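Local coordinates for protein pyruvate kinase (Pyrobaculum aerophilum, PDB 3QTG) that catalyses the last step of glycolysis, in which phosphoenolpyruvate and ADP give pyruvate and ATP, with the help of a divalent metal ion, at residues L39-D43 and Y67-R73; I86-T91 and I115-A121; I176-A180 and D210-V214; I231-V237 and D256-Y261; I377-S381 and G431-I436. All coordinates share one frame; numbering follows the deposited sequence.

Contact 1: residues L39-D43 and Y67-R73; sequences LDLVD and YEKAKNR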
# COMPACT_ATOMS: atom_id res chain seq x y z
N LEU A 39 31.00 -28.32 18.18
CA LEU A 39 30.70 -28.30 16.75
C LEU A 39 29.23 -28.56 16.46
O LEU A 39 28.72 -28.16 15.41
CB LEU A 39 31.60 -29.28 15.99
CG LEU A 39 33.09 -28.90 16.01
CD1 LEU A 39 33.96 -29.95 15.36
CD2 LEU A 39 33.33 -27.53 15.36
N ASP A 40 28.56 -29.25 17.39
CA ASP A 40 27.11 -29.44 17.34
C ASP A 40 26.36 -28.12 17.42
O ASP A 40 25.19 -28.03 17.07
CB ASP A 40 26.65 -30.31 18.51
CG ASP A 40 26.83 -31.82 18.26
OD1 ASP A 40 27.27 -32.24 17.15
OD2 ASP A 40 26.52 -32.58 19.21
N LEU A 41 27.05 -27.09 17.90
CA LEU A 41 26.43 -25.80 18.14
C LEU A 41 26.85 -24.74 17.13
O LEU A 41 26.50 -23.57 17.29
CB LEU A 41 26.70 -25.33 19.58
CG LEU A 41 25.87 -26.03 20.66
CD1 LEU A 41 26.49 -25.87 22.06
CD2 LEU A 41 24.42 -25.56 20.66
N VAL A 42 27.60 -25.15 16.11
CA VAL A 42 28.04 -24.21 15.05
C VAL A 42 27.58 -24.67 13.67
O VAL A 42 27.26 -25.85 13.46
CB VAL A 42 29.59 -23.90 15.09
CG1 VAL A 42 30.04 -23.63 16.50
CG2 VAL A 42 30.44 -25.05 14.47
N ASP A 43 27.52 -23.71 12.75
CA ASP A 43 27.18 -23.99 11.36
C ASP A 43 28.39 -23.82 10.46
O ASP A 43 28.37 -24.20 9.29
CB ASP A 43 26.02 -23.10 10.88
CG ASP A 43 24.79 -23.22 11.77
OD1 ASP A 43 24.11 -24.28 11.74
OD2 ASP A 43 24.49 -22.28 12.50
N TYR A 67 34.42 -34.55 11.95
CA TYR A 67 33.15 -34.36 12.66
C TYR A 67 31.99 -34.37 11.68
O TYR A 67 30.96 -35.01 11.91
CB TYR A 67 33.17 -33.04 13.44
CG TYR A 67 31.78 -32.60 13.84
CD1 TYR A 67 31.22 -33.03 15.04
CD2 TYR A 67 31.02 -31.77 13.00
CE1 TYR A 67 29.94 -32.64 15.40
CE2 TYR A 67 29.74 -31.39 13.35
CZ TYR A 67 29.21 -31.82 14.55
OH TYR A 67 27.95 -31.46 14.90
N GLU A 68 32.16 -33.63 10.58
CA GLU A 68 31.18 -33.52 9.52
C GLU A 68 30.77 -34.89 8.97
O GLU A 68 29.58 -35.15 8.76
CB GLU A 68 31.72 -32.62 8.40
CG GLU A 68 31.17 -32.92 7.00
CD GLU A 68 31.45 -31.79 6.03
OE1 GLU A 68 31.96 -30.72 6.47
OE2 GLU A 68 31.17 -31.97 4.82
N LYS A 69 31.76 -35.77 8.78
CA LYS A 69 31.54 -37.14 8.30
C LYS A 69 30.76 -37.96 9.32
O LYS A 69 29.74 -38.57 8.99
CB LYS A 69 32.88 -37.82 7.96
CG LYS A 69 32.76 -39.04 7.04
CD LYS A 69 34.14 -39.65 6.77
CE LYS A 69 34.05 -40.90 5.87
NZ LYS A 69 35.39 -41.55 5.65
N ALA A 70 31.24 -37.97 10.56
CA ALA A 70 30.59 -38.70 11.65
C ALA A 70 29.13 -38.28 11.88
O ALA A 70 28.26 -39.14 12.03
CB ALA A 70 31.39 -38.54 12.94
N LYS A 71 28.87 -36.97 11.90
CA LYS A 71 27.54 -36.47 12.28
C LYS A 71 26.66 -36.14 11.08
O LYS A 71 25.50 -35.71 11.24
CB LYS A 71 27.64 -35.27 13.23
CG LYS A 71 28.42 -35.52 14.52
CD LYS A 71 27.77 -36.59 15.40
CE LYS A 71 27.99 -36.28 16.86
NZ LYS A 71 28.02 -37.52 17.70
N ASN A 72 27.20 -36.34 9.88
CA ASN A 72 26.51 -35.99 8.64
C ASN A 72 26.02 -34.52 8.64
O ASN A 72 24.88 -34.23 8.28
CB ASN A 72 25.35 -36.96 8.41
CG ASN A 72 25.03 -37.14 6.95
OD1 ASN A 72 25.90 -37.47 6.14
ND2 ASN A 72 23.77 -36.94 6.60
N ARG A 73 26.91 -33.62 9.06
CA ARG A 73 26.59 -32.19 9.16
C ARG A 73 27.58 -31.36 8.40
O ARG A 73 28.68 -31.12 8.89
CB ARG A 73 26.58 -31.71 10.61
CG ARG A 73 25.35 -32.09 11.37
CD ARG A 73 25.28 -31.38 12.70
NE ARG A 73 24.94 -29.98 12.52
CZ ARG A 73 25.67 -28.95 12.95
NH1 ARG A 73 26.83 -29.15 13.60
NH2 ARG A 73 25.25 -27.72 12.73
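Tyr67, on helix 54-71, and Arg73, in the loop that follows, grip the turn that leads from helix 32-39 into barrel strand 44-48. The Tyr67 side chain starts at CB, where Leu39 CD1 packs at 3.7 Å. Its CG stands anti to the backbone N (chi1 163°), and this lays one face of the ring against Leu39. Leu39 CB lies over the ring centre, 3.6 Å from the centroid and almost on the normal, a CH-pi contact, while Lys71 CB of the same segment lies toward the rim of the opposite face. Toward the far end, CE1 and CZ come close to Asp40 OD1, which sits at the ring edge in its plane. At the tip, OH donates to that oxygen in a very short hydrogen bond of 2.5 Å, with the carboxylate turned 57° from the ring, and accepts from Arg73 NH1 at 2.9 Å.

The same NH1 reaches Leu39 O at 2.8 Å, on a rather bent path, and NH2 meets Val42 O at 2.8 Å with an angle of 161°. These carbonyls belong to the two ends of a type I beta turn, Leu39 to Val42, and both lie near the guanidinium plane. Asp43 OD1 forms a long salt bridge to NH2, but the firmer partner of this carboxylate is Arg19 on the first barrel strand.

This helix-to-strand turn of the TIM barrel is thus held mostly through its carbonyls. The arginine brings positive charge to them, and by donating to the tyrosine hydroxyl it probably makes that group a stronger donor to Asp40.

Contact 2: residues I86-T91 and I115-A121; sequences IRVGST and IPVPNKA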
# COMPACT_ATOMS: atom_id res chain seq x y z
N ILE A 86 50.71 -1.72 8.43
CA ILE A 86 51.91 -0.92 8.60
C ILE A 86 52.39 -1.14 10.03
O ILE A 86 51.63 -0.96 10.97
CB ILE A 86 51.66 0.59 8.29
CG1 ILE A 86 51.31 0.77 6.81
CG2 ILE A 86 52.88 1.42 8.70
CD1 ILE A 86 51.11 2.23 6.36
N ARG A 87 53.66 -1.54 10.17
CA ARG A 87 54.20 -1.85 11.48
C ARG A 87 55.45 -1.05 11.78
O ARG A 87 56.17 -0.67 10.87
CB ARG A 87 54.49 -3.35 11.58
CG ARG A 87 53.20 -4.15 11.59
CD ARG A 87 53.41 -5.64 11.35
NE ARG A 87 52.09 -6.29 11.37
CZ ARG A 87 51.46 -6.68 12.48
NH1 ARG A 87 52.02 -6.54 13.67
NH2 ARG A 87 50.26 -7.24 12.39
N VAL A 88 55.69 -0.78 13.06
CA VAL A 88 56.91 -0.13 13.49
C VAL A 88 58.07 -1.00 12.97
O VAL A 88 58.00 -2.23 13.00
CB VAL A 88 56.97 0.01 15.03
CG1 VAL A 88 58.28 0.61 15.49
CG2 VAL A 88 55.78 0.82 15.57
N GLY A 89 59.12 -0.35 12.48
CA GLY A 89 60.31 -1.06 12.01
C GLY A 89 61.23 -1.43 13.15
O GLY A 89 60.85 -1.39 14.33
N SER A 90 62.47 -1.79 12.83
CA SER A 90 63.40 -2.27 13.82
C SER A 90 63.89 -1.15 14.77
O SER A 90 64.35 -0.08 14.34
CB SER A 90 64.57 -3.02 13.14
OG SER A 90 65.67 -3.09 14.03
N THR A 91 63.78 -1.41 16.06
CA THR A 91 64.13 -0.45 17.11
C THR A 91 64.11 -1.19 18.46
O THR A 91 63.35 -2.15 18.65
CB THR A 91 63.12 0.81 17.14
OG1 THR A 91 63.60 1.82 18.05
CG2 THR A 91 61.73 0.43 17.54
N ILE A 115 60.57 6.91 15.97
CA ILE A 115 59.82 5.70 15.64
C ILE A 115 59.94 5.46 14.14
O ILE A 115 59.54 6.31 13.34
CB ILE A 115 58.30 5.76 16.01
CG1 ILE A 115 58.04 6.34 17.41
CG2 ILE A 115 57.61 4.40 15.81
CD1 ILE A 115 58.95 5.80 18.51
N PRO A 116 60.49 4.29 13.74
CA PRO A 116 60.61 4.02 12.33
C PRO A 116 59.33 3.40 11.73
O PRO A 116 58.79 2.40 12.23
CB PRO A 116 61.80 3.06 12.28
CG PRO A 116 61.74 2.32 13.57
CD PRO A 116 61.04 3.19 14.57
N VAL A 117 58.86 3.98 10.64
CA VAL A 117 57.68 3.47 9.94
C VAL A 117 58.07 3.21 8.47
O VAL A 117 58.23 4.16 7.71
CB VAL A 117 56.48 4.42 10.03
CG1 VAL A 117 55.24 3.76 9.45
CG2 VAL A 117 56.21 4.82 11.47
N PRO A 118 58.27 1.92 8.09
CA PRO A 118 58.77 1.60 6.76
C PRO A 118 57.73 1.60 5.63
O PRO A 118 57.78 0.76 4.74
CB PRO A 118 59.38 0.20 6.95
CG PRO A 118 58.54 -0.42 7.95
CD PRO A 118 58.14 0.70 8.91
N ASN A 119 56.81 2.55 5.65
CA ASN A 119 55.82 2.60 4.58
C ASN A 119 55.38 4.01 4.29
O ASN A 119 54.81 4.67 5.18
CB ASN A 119 54.62 1.71 4.90
CG ASN A 119 53.93 1.22 3.65
OD1 ASN A 119 53.78 1.98 2.69
ND2 ASN A 119 53.54 -0.06 3.62
N LYS A 120 55.64 4.48 3.07
CA LYS A 120 55.29 5.86 2.70
C LYS A 120 53.78 6.13 2.78
O LYS A 120 53.38 7.26 3.02
CB LYS A 120 55.80 6.25 1.31
CG LYS A 120 56.00 7.81 1.14
CD LYS A 120 56.06 8.19 -0.33
CE LYS A 120 56.03 9.73 -0.56
NZ LYS A 120 57.41 10.34 -0.59
N ALA A 121 52.97 5.10 2.57
CA ALA A 121 51.51 5.23 2.65
C ALA A 121 51.05 5.78 4.01
O ALA A 121 50.02 6.46 4.07
CB ALA A 121 50.82 3.90 2.33
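Gly89 N donates to Pro116 O over 2.8 Å in a nearly straight bond (171°) that approaches from above the carbonyl plane. It links the loop 86-91 to strand 115-117, an edge strand within the chain of the mixed beta-sheet domain that pyruvate kinases carry as an insertion in the TIM barrel. The same oxygen receives a CA-H...O contact from Val88 CA, so two neighbouring residues of the loop converge on one carbonyl. Two proline rings, Pro116 in the strand and Pro118 just after it, pack near the bond: Pro118 CD presses on Arg87 O at 3.1 Å, and Pro116 CG lies against Ser90 O.

Apolar groups fill in beside this polar link. Val88 CG1, placed anti to the backbone N (chi1 176°), meets Ile115 CG2 at 3.9 Å and also touches Pro116 CD. Ile86 works in two directions: its CG1 and CD1 lie against Asn119 CB, the two side chains crossing at about a right angle, while CG2 presses on Val117. Arg87 points away from the strand and donates through NH1 to Gly164 O; it probably takes part in ATP binding, as in related kinases.

Asn119 joins this packing to the start of helix 120-125. As its N-cap, it accepts from Ala121 N through OD1 at 3.2 Å. The tightest carbon pair is Ile86 CG2 to Val117 CG1, at 3.4 Å, shorter than usual van der Waals contact.

Contact 3: residues I176-A180 and D210-V214; sequences ISTPA and DVDSV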
# COMPACT_ATOMS: atom_id res chain seq x y z
N ILE A 176 47.58 1.14 0.04
CA ILE A 176 48.56 0.08 -0.17
C ILE A 176 48.12 -0.93 -1.25
O ILE A 176 47.03 -1.51 -1.17
CB ILE A 176 48.89 -0.67 1.15
CG1 ILE A 176 49.56 0.26 2.16
CG2 ILE A 176 49.80 -1.86 0.89
CD1 ILE A 176 49.49 -0.25 3.60
N SER A 177 49.01 -1.16 -2.23
CA SER A 177 48.79 -2.15 -3.30
C SER A 177 48.40 -3.53 -2.76
O SER A 177 48.94 -4.00 -1.75
CB SER A 177 50.04 -2.26 -4.17
OG SER A 177 50.35 -1.03 -4.80
N THR A 178 47.46 -4.19 -3.44
CA THR A 178 46.96 -5.51 -2.99
C THR A 178 46.91 -6.55 -4.12
O THR A 178 47.00 -6.17 -5.29
CB THR A 178 45.54 -5.40 -2.36
OG1 THR A 178 44.63 -4.91 -3.35
CG2 THR A 178 45.54 -4.47 -1.17
N PRO A 179 46.76 -7.86 -3.79
CA PRO A 179 46.70 -8.45 -2.43
C PRO A 179 48.05 -8.32 -1.74
O PRO A 179 49.07 -8.15 -2.41
CB PRO A 179 46.38 -9.93 -2.69
CG PRO A 179 45.97 -10.01 -4.12
CD PRO A 179 46.68 -8.91 -4.82
N ALA A 180 48.04 -8.40 -0.41
CA ALA A 180 49.26 -8.30 0.38
C ALA A 180 50.17 -9.50 0.12
O ALA A 180 49.70 -10.65 -0.00
CB ALA A 180 48.94 -8.18 1.85
N ASP A 210 40.54 -4.34 -5.70
CA ASP A 210 41.11 -5.11 -4.59
C ASP A 210 40.49 -6.51 -4.47
O ASP A 210 41.20 -7.51 -4.32
CB ASP A 210 40.90 -4.36 -3.28
CG ASP A 210 41.90 -3.23 -3.07
OD1 ASP A 210 42.99 -3.26 -3.69
OD2 ASP A 210 41.60 -2.32 -2.27
N VAL A 211 39.16 -6.56 -4.55
CA VAL A 211 38.42 -7.82 -4.45
C VAL A 211 38.73 -8.76 -5.63
O VAL A 211 39.01 -9.94 -5.43
CB VAL A 211 36.89 -7.56 -4.31
CG1 VAL A 211 36.13 -8.86 -4.09
CG2 VAL A 211 36.62 -6.61 -3.16
N ASP A 212 38.69 -8.20 -6.84
CA ASP A 212 39.02 -8.91 -8.09
C ASP A 212 40.43 -9.53 -8.10
O ASP A 212 40.64 -10.60 -8.67
CB ASP A 212 38.89 -7.97 -9.30
CG ASP A 212 37.46 -7.54 -9.58
OD1 ASP A 212 36.51 -7.96 -8.86
OD2 ASP A 212 37.27 -6.75 -10.54
N SER A 213 41.38 -8.84 -7.47
CA SER A 213 42.77 -9.31 -7.39
C SER A 213 42.86 -10.57 -6.56
O SER A 213 43.61 -11.48 -6.89
CB SER A 213 43.66 -8.24 -6.79
OG SER A 213 43.72 -7.14 -7.67
N VAL A 214 42.11 -10.61 -5.46
CA VAL A 214 42.07 -11.82 -4.65
C VAL A 214 41.32 -12.92 -5.42
O VAL A 214 41.71 -14.08 -5.38
CB VAL A 214 41.47 -11.55 -3.24
CG1 VAL A 214 41.30 -12.84 -2.44
CG2 VAL A 214 42.36 -10.58 -2.48
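Thr178 OG1 stands between its own backbone N and carbonyl carbon (chi1 62°), a setting that turns the hydroxyl toward helix 208-220, and Asp210 CG lies anti to its carbonyl carbon (chi1 -79°), which swings the carboxylate to meet it. The two side chains cross at about a right angle. Thr178 OG1 donates to Asp210 OD1 at 2.4 Å, a very short hydrogen bond whose exact length should be read with caution. The approach is confined to that one oxygen: Thr178 CB and CG2 stay 3.6 and 3.8 Å from OD1. The other oxygen, OD2, accepts from Lys206 N just ahead of the helix, so the carboxylate is held at both ends and ties the loop to the chain leading into helix 208-220.

One helical turn further on the contact becomes apolar. The peptide bond before Pro179 is cis, and the ring lies against the helix, where CD rests on Ser213 CB at 3.7 Å and CG on Val214 CG2 at 4.0 Å. Ser213 meets the ring with CB and its backbone O, while its hydroxyl is hydrogen-bonded to Lys209 O within the helix. The loop therefore meets this helix through a hydroxyl-carboxylate bond followed by a small apolar patch.

The site lies at the surface of the barrel domain. Segment 176-180 comes from the sheet domain and runs into helix 181-190, with Ala180 as its N-cap. Val214, besides touching Pro179, packs with Val211 on Ile202 of barrel strand 199-202.

Contact 4: residues I231-V237 and D256-Y261; sequences IETKGAV and DLGLHY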
# COMPACT_ATOMS: atom_id res chain seq x y z
N ILE A 231 34.06 -5.26 5.97
CA ILE A 231 33.96 -3.80 5.97
C ILE A 231 34.57 -3.34 7.30
O ILE A 231 33.98 -3.54 8.37
CB ILE A 231 32.50 -3.34 5.76
CG1 ILE A 231 31.87 -4.08 4.55
CG2 ILE A 231 32.42 -1.83 5.60
CD1 ILE A 231 32.44 -3.70 3.17
N GLU A 232 35.76 -2.75 7.20
CA GLU A 232 36.64 -2.54 8.35
C GLU A 232 37.00 -1.07 8.54
O GLU A 232 37.51 -0.69 9.59
CB GLU A 232 37.96 -3.33 8.18
CG GLU A 232 37.88 -4.80 8.49
CD GLU A 232 38.98 -5.60 7.81
OE1 GLU A 232 39.69 -6.36 8.51
OE2 GLU A 232 39.17 -5.46 6.59
N THR A 233 36.76 -0.24 7.53
CA THR A 233 37.26 1.13 7.58
C THR A 233 36.28 2.13 7.03
O THR A 233 35.32 1.79 6.34
CB THR A 233 38.53 1.30 6.74
OG1 THR A 233 38.21 1.16 5.35
CG2 THR A 233 39.63 0.30 7.14
N LYS A 234 36.56 3.39 7.32
CA LYS A 234 35.80 4.50 6.78
C LYS A 234 35.77 4.48 5.24
O LYS A 234 34.74 4.80 4.63
CB LYS A 234 36.39 5.80 7.32
CG LYS A 234 35.49 6.99 7.26
CD LYS A 234 35.97 8.05 8.25
CE LYS A 234 35.05 8.15 9.45
NZ LYS A 234 35.53 9.15 10.45
N GLY A 235 36.89 4.12 4.62
CA GLY A 235 37.01 4.08 3.16
C GLY A 235 36.13 3.00 2.55
O GLY A 235 35.57 3.19 1.47
N ALA A 236 36.01 1.88 3.25
CA ALA A 236 35.07 0.81 2.86
C ALA A 236 33.61 1.27 2.98
O ALA A 236 32.79 1.04 2.07
CB ALA A 236 35.32 -0.45 3.70
N VAL A 237 33.29 1.94 4.09
CA VAL A 237 31.97 2.49 4.29
C VAL A 237 31.62 3.56 3.23
O VAL A 237 30.52 3.58 2.75
CB VAL A 237 31.72 2.97 5.76
CG1 VAL A 237 30.32 3.62 5.92
CG2 VAL A 237 31.89 1.80 6.74
N ASP A 256 37.40 -3.87 14.24
CA ASP A 256 38.16 -3.00 13.35
C ASP A 256 37.50 -1.66 13.03
O ASP A 256 38.17 -0.62 12.97
CB ASP A 256 38.51 -3.77 12.09
CG ASP A 256 39.49 -4.91 12.37
OD1 ASP A 256 40.50 -4.65 13.08
OD2 ASP A 256 39.27 -6.07 11.91
N LEU A 257 36.19 -1.69 12.81
CA LEU A 257 35.43 -0.50 12.46
C LEU A 257 35.34 0.46 13.65
O LEU A 257 35.27 1.68 13.48
CB LEU A 257 34.04 -0.91 11.98
CG LEU A 257 33.26 -0.28 10.83
CD1 LEU A 257 34.09 0.23 9.66
CD2 LEU A 257 32.24 -1.33 10.39
N GLY A 258 35.36 -0.10 14.85
CA GLY A 258 35.39 0.68 16.09
C GLY A 258 36.60 1.60 16.26
O GLY A 258 36.53 2.57 17.04
N LEU A 259 37.69 1.31 15.55
CA LEU A 259 38.86 2.20 15.50
C LEU A 259 38.66 3.49 14.67
O LEU A 259 39.36 4.49 14.91
CB LEU A 259 40.10 1.46 14.97
CG LEU A 259 40.51 0.15 15.64
CD1 LEU A 259 41.76 -0.44 14.97
CD2 LEU A 259 40.72 0.34 17.13
N HIS A 260 37.75 3.45 13.70
CA HIS A 260 37.56 4.56 12.75
C HIS A 260 36.30 5.40 13.02
O HIS A 260 36.11 6.46 12.42
CB HIS A 260 37.60 4.03 11.31
CG HIS A 260 38.87 3.30 10.99
ND1 HIS A 260 40.06 3.95 10.75
CD2 HIS A 260 39.15 1.98 10.97
CE1 HIS A 260 41.01 3.05 10.56
NE2 HIS A 260 40.49 1.85 10.70
N TYR A 261 35.47 4.93 13.94
CA TYR A 261 34.24 5.62 14.32
C TYR A 261 34.19 5.74 15.84
O TYR A 261 34.74 4.91 16.54
CB TYR A 261 33.02 4.83 13.81
CG TYR A 261 32.88 4.86 12.31
CD1 TYR A 261 32.24 5.93 11.66
CD2 TYR A 261 33.41 3.82 11.53
CE1 TYR A 261 32.14 5.98 10.27
CE2 TYR A 261 33.31 3.85 10.14
CZ TYR A 261 32.67 4.93 9.52
OH TYR A 261 32.58 4.96 8.15
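Polar and charged groups meet first at Glu232 and Asp256, whose side chains run side by side and point the same way. Glu232 OE1 and Asp256 OD2 are 3.4 Å apart, with the carboxylate planes turned 69° from each other; both oxygens are acceptors, and no hydrogen bond joins them. Both residues probably bind magnesium, as in other pyruvate kinases, and the closeness of the oxygens is consistent with a shared metal site. Lys230 lies near Glu232 OE1 as a long, weak ion pair, and Glu232 is steadied by its second oxygen, which accepts from Leu204 N. A weak hydrogen bond joins Lys234 NZ to His260 O at 3.4 Å.

These residues follow two successive strands of the TIM barrel, 226-231 and 249-253, at the C-terminal ends where barrel enzymes of this kind keep their active sites. There Thr233 caps helix 234-238: its OG1 accepts from Ala236 N at 3.1 Å and is also hydrogen-bonded to Asp173.

Apolar and weakly polar packing fills in behind the carboxylates. Leu257 CD1 rests on the peptide between Glu232 and Thr233, 3.4 Å from Glu232 C, and reaches Val237 CG2 at 4.0 Å; CD2 lies against Ile231 O. Tyr261 extends from the other direction, CG anti to its carbonyl carbon (chi1 -69°), until OH abuts Val237 CB at 3.2 Å, while Lys234 CE passes obliquely by CE1. His260 CD2 approaches Glu232 O at 3.4 Å, and Thr233 CB lies over the rim of one imidazole face; ND1 of that ring accepts from Gly171 N.

Contact 5: residues I377-S381 and G431-I436; sequences ILVFS and GLEKLI. With SO4 (sulfate ion), chain C.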
# COMPACT_ATOMS: atom_id res chain seq x y z
N ILE A 377 9.77 -24.51 2.60
CA ILE A 377 10.36 -24.55 1.27
C ILE A 377 11.43 -25.60 1.19
O ILE A 377 12.30 -25.70 2.07
CB ILE A 377 10.93 -23.17 0.84
CG1 ILE A 377 9.84 -22.11 0.96
CG2 ILE A 377 11.59 -23.25 -0.58
CD1 ILE A 377 10.30 -20.64 0.68
N LEU A 378 11.35 -26.38 0.11
CA LEU A 378 12.34 -27.38 -0.24
C LEU A 378 12.91 -27.00 -1.60
O LEU A 378 12.16 -26.64 -2.48
CB LEU A 378 11.68 -28.77 -0.33
CG LEU A 378 11.30 -29.57 0.91
CD1 LEU A 378 10.40 -28.78 1.87
CD2 LEU A 378 10.58 -30.86 0.47
N VAL A 379 14.23 -27.06 -1.76
CA VAL A 379 14.87 -26.71 -3.03
C VAL A 379 15.86 -27.79 -3.41
O VAL A 379 16.68 -28.20 -2.58
CB VAL A 379 15.74 -25.40 -2.94
CG1 VAL A 379 16.15 -24.91 -4.34
CG2 VAL A 379 15.04 -24.31 -2.19
N PHE A 380 15.80 -28.24 -4.67
CA PHE A 380 16.90 -29.01 -5.23
C PHE A 380 17.79 -28.12 -6.11
O PHE A 380 17.34 -27.49 -7.08
CB PHE A 380 16.48 -30.31 -5.94
CG PHE A 380 17.59 -31.34 -5.98
CD1 PHE A 380 17.81 -32.19 -4.89
CD2 PHE A 380 18.43 -31.44 -7.07
CE1 PHE A 380 18.84 -33.13 -4.91
CE2 PHE A 380 19.49 -32.37 -7.09
CZ PHE A 380 19.69 -33.21 -6.00
N SER A 381 19.06 -28.07 -5.73
CA SER A 381 19.97 -27.08 -6.24
C SER A 381 21.30 -27.74 -6.56
O SER A 381 21.89 -28.37 -5.69
CB SER A 381 20.13 -25.98 -5.18
OG SER A 381 20.72 -24.82 -5.72
N GLY A 431 16.19 -35.72 -7.96
CA GLY A 431 16.63 -35.03 -6.77
C GLY A 431 15.48 -34.48 -5.94
O GLY A 431 15.42 -34.71 -4.73
N LEU A 432 14.57 -33.76 -6.59
CA LEU A 432 13.42 -33.18 -5.88
C LEU A 432 12.52 -34.25 -5.23
O LEU A 432 12.03 -34.05 -4.12
CB LEU A 432 12.60 -32.24 -6.79
CG LEU A 432 11.67 -31.28 -6.04
CD1 LEU A 432 12.44 -30.27 -5.15
CD2 LEU A 432 10.72 -30.55 -7.00
N GLU A 433 12.31 -35.37 -5.91
CA GLU A 433 11.45 -36.41 -5.36
C GLU A 433 12.08 -37.11 -4.16
O GLU A 433 11.38 -37.40 -3.20
CB GLU A 433 10.94 -37.38 -6.44
CG GLU A 433 10.14 -36.71 -7.60
CD GLU A 433 8.88 -35.90 -7.16
OE1 GLU A 433 8.03 -36.43 -6.40
OE2 GLU A 433 8.74 -34.72 -7.60
N LYS A 434 13.40 -37.33 -4.18
CA LYS A 434 14.14 -37.77 -2.98
C LYS A 434 14.06 -36.80 -1.81
O LYS A 434 13.92 -37.21 -0.65
CB LYS A 434 15.62 -38.02 -3.28
CG LYS A 434 15.90 -39.18 -4.21
CD LYS A 434 17.37 -39.14 -4.60
CE LYS A 434 17.71 -40.18 -5.66
NZ LYS A 434 17.81 -41.54 -5.07
N LEU A 435 14.19 -35.50 -2.10
CA LEU A 435 14.02 -34.46 -1.08
C LEU A 435 12.58 -34.40 -0.53
O LEU A 435 12.39 -34.25 0.67
CB LEU A 435 14.47 -33.08 -1.60
CG LEU A 435 14.48 -31.85 -0.66
CD1 LEU A 435 15.50 -32.00 0.48
CD2 LEU A 435 14.74 -30.57 -1.46
N ILE A 436 11.58 -34.52 -1.40
CA ILE A 436 10.19 -34.51 -0.95
C ILE A 436 9.92 -35.75 -0.08
O ILE A 436 9.22 -35.66 0.93
CB ILE A 436 9.20 -34.45 -2.14
CG1 ILE A 436 9.22 -33.06 -2.78
CG2 ILE A 436 7.77 -34.80 -1.68
CD1 ILE A 436 8.47 -32.96 -4.12
S SO4 C . 20.95 -24.37 -9.16
O1 SO4 C . 20.69 -25.78 -9.37
O2 SO4 C . 22.37 -24.21 -8.82
O3 SO4 C . 20.14 -23.85 -8.07
O4 SO4 C . 20.66 -23.57 -10.35
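Phe380 presents the face of its ring to Gly431, where strand 376-380 of the C-terminal alpha/beta domain packs against helix 428-439. The strand lies within the mixed sheet of this domain, beside strands 399-403 and 444-448, and the short axes run roughly antiparallel (146°) and 8.0 Å apart. The ring is brought over the helix by a CG anti to the backbone N (chi1 -155°). Gly431 brings its backbone CA and C directly onto the ring face: CA sits above the ring centre, 3.5 Å from the centroid and 13° off the normal, a CH-pi contact. Next to it Leu432 CD1 reaches Phe380 CB at 4.1 Å, at the foot of the aromatic side chain.

One turn along the helix, Leu435 points at the strand. With CG anti to the backbone N, its CD2 touches both Leu378 CB, at 3.7 Å, and Val379 O, at 3.3 Å. Leu378 answers from the strand with CD2, which lies over the helix backbone 3.9 Å from Ile436 CA and also brushes Ile436 CG1. No hydrogen bond crosses this interface; the strand's polar backbone groups pair with strands 399-403 and 444-448.

The other face of the strand is packed by helix 385-391, with Val379 on Leu386 and Ile390. Just past the strand, Ser381 joins a sulfate, probably from the crystallisation liquor, that is also held by the backbone nitrogens of Met382, Ser383, Thr385 and Leu386 and by Tyr428 OH; Ser381 OG donates to its O3 at 2.6 Å.

Contacts 4 and 5 are the buried ones, contacts 1 and 2 partly so, and contact 3 lies at the surface. Contacts 1 and 4 lie in the TIM barrel, with an arginine holding turn carbonyls and a pair of probable metal ligands; contact 3 joins the loop returning from the sheet domain to a barrel helix by a hydroxyl-carboxylate bond. The three lie by different barrel strands and share no segment. Contact 2, in the inserted sheet domain, relies on one backbone bond amid apolar packing, and contact 5, in the C-terminal domain, on apolar packing alone. Contacts 2 and 3 touch where Ile176 packs on Ile86 and Ala121, joining sheet domain to barrel.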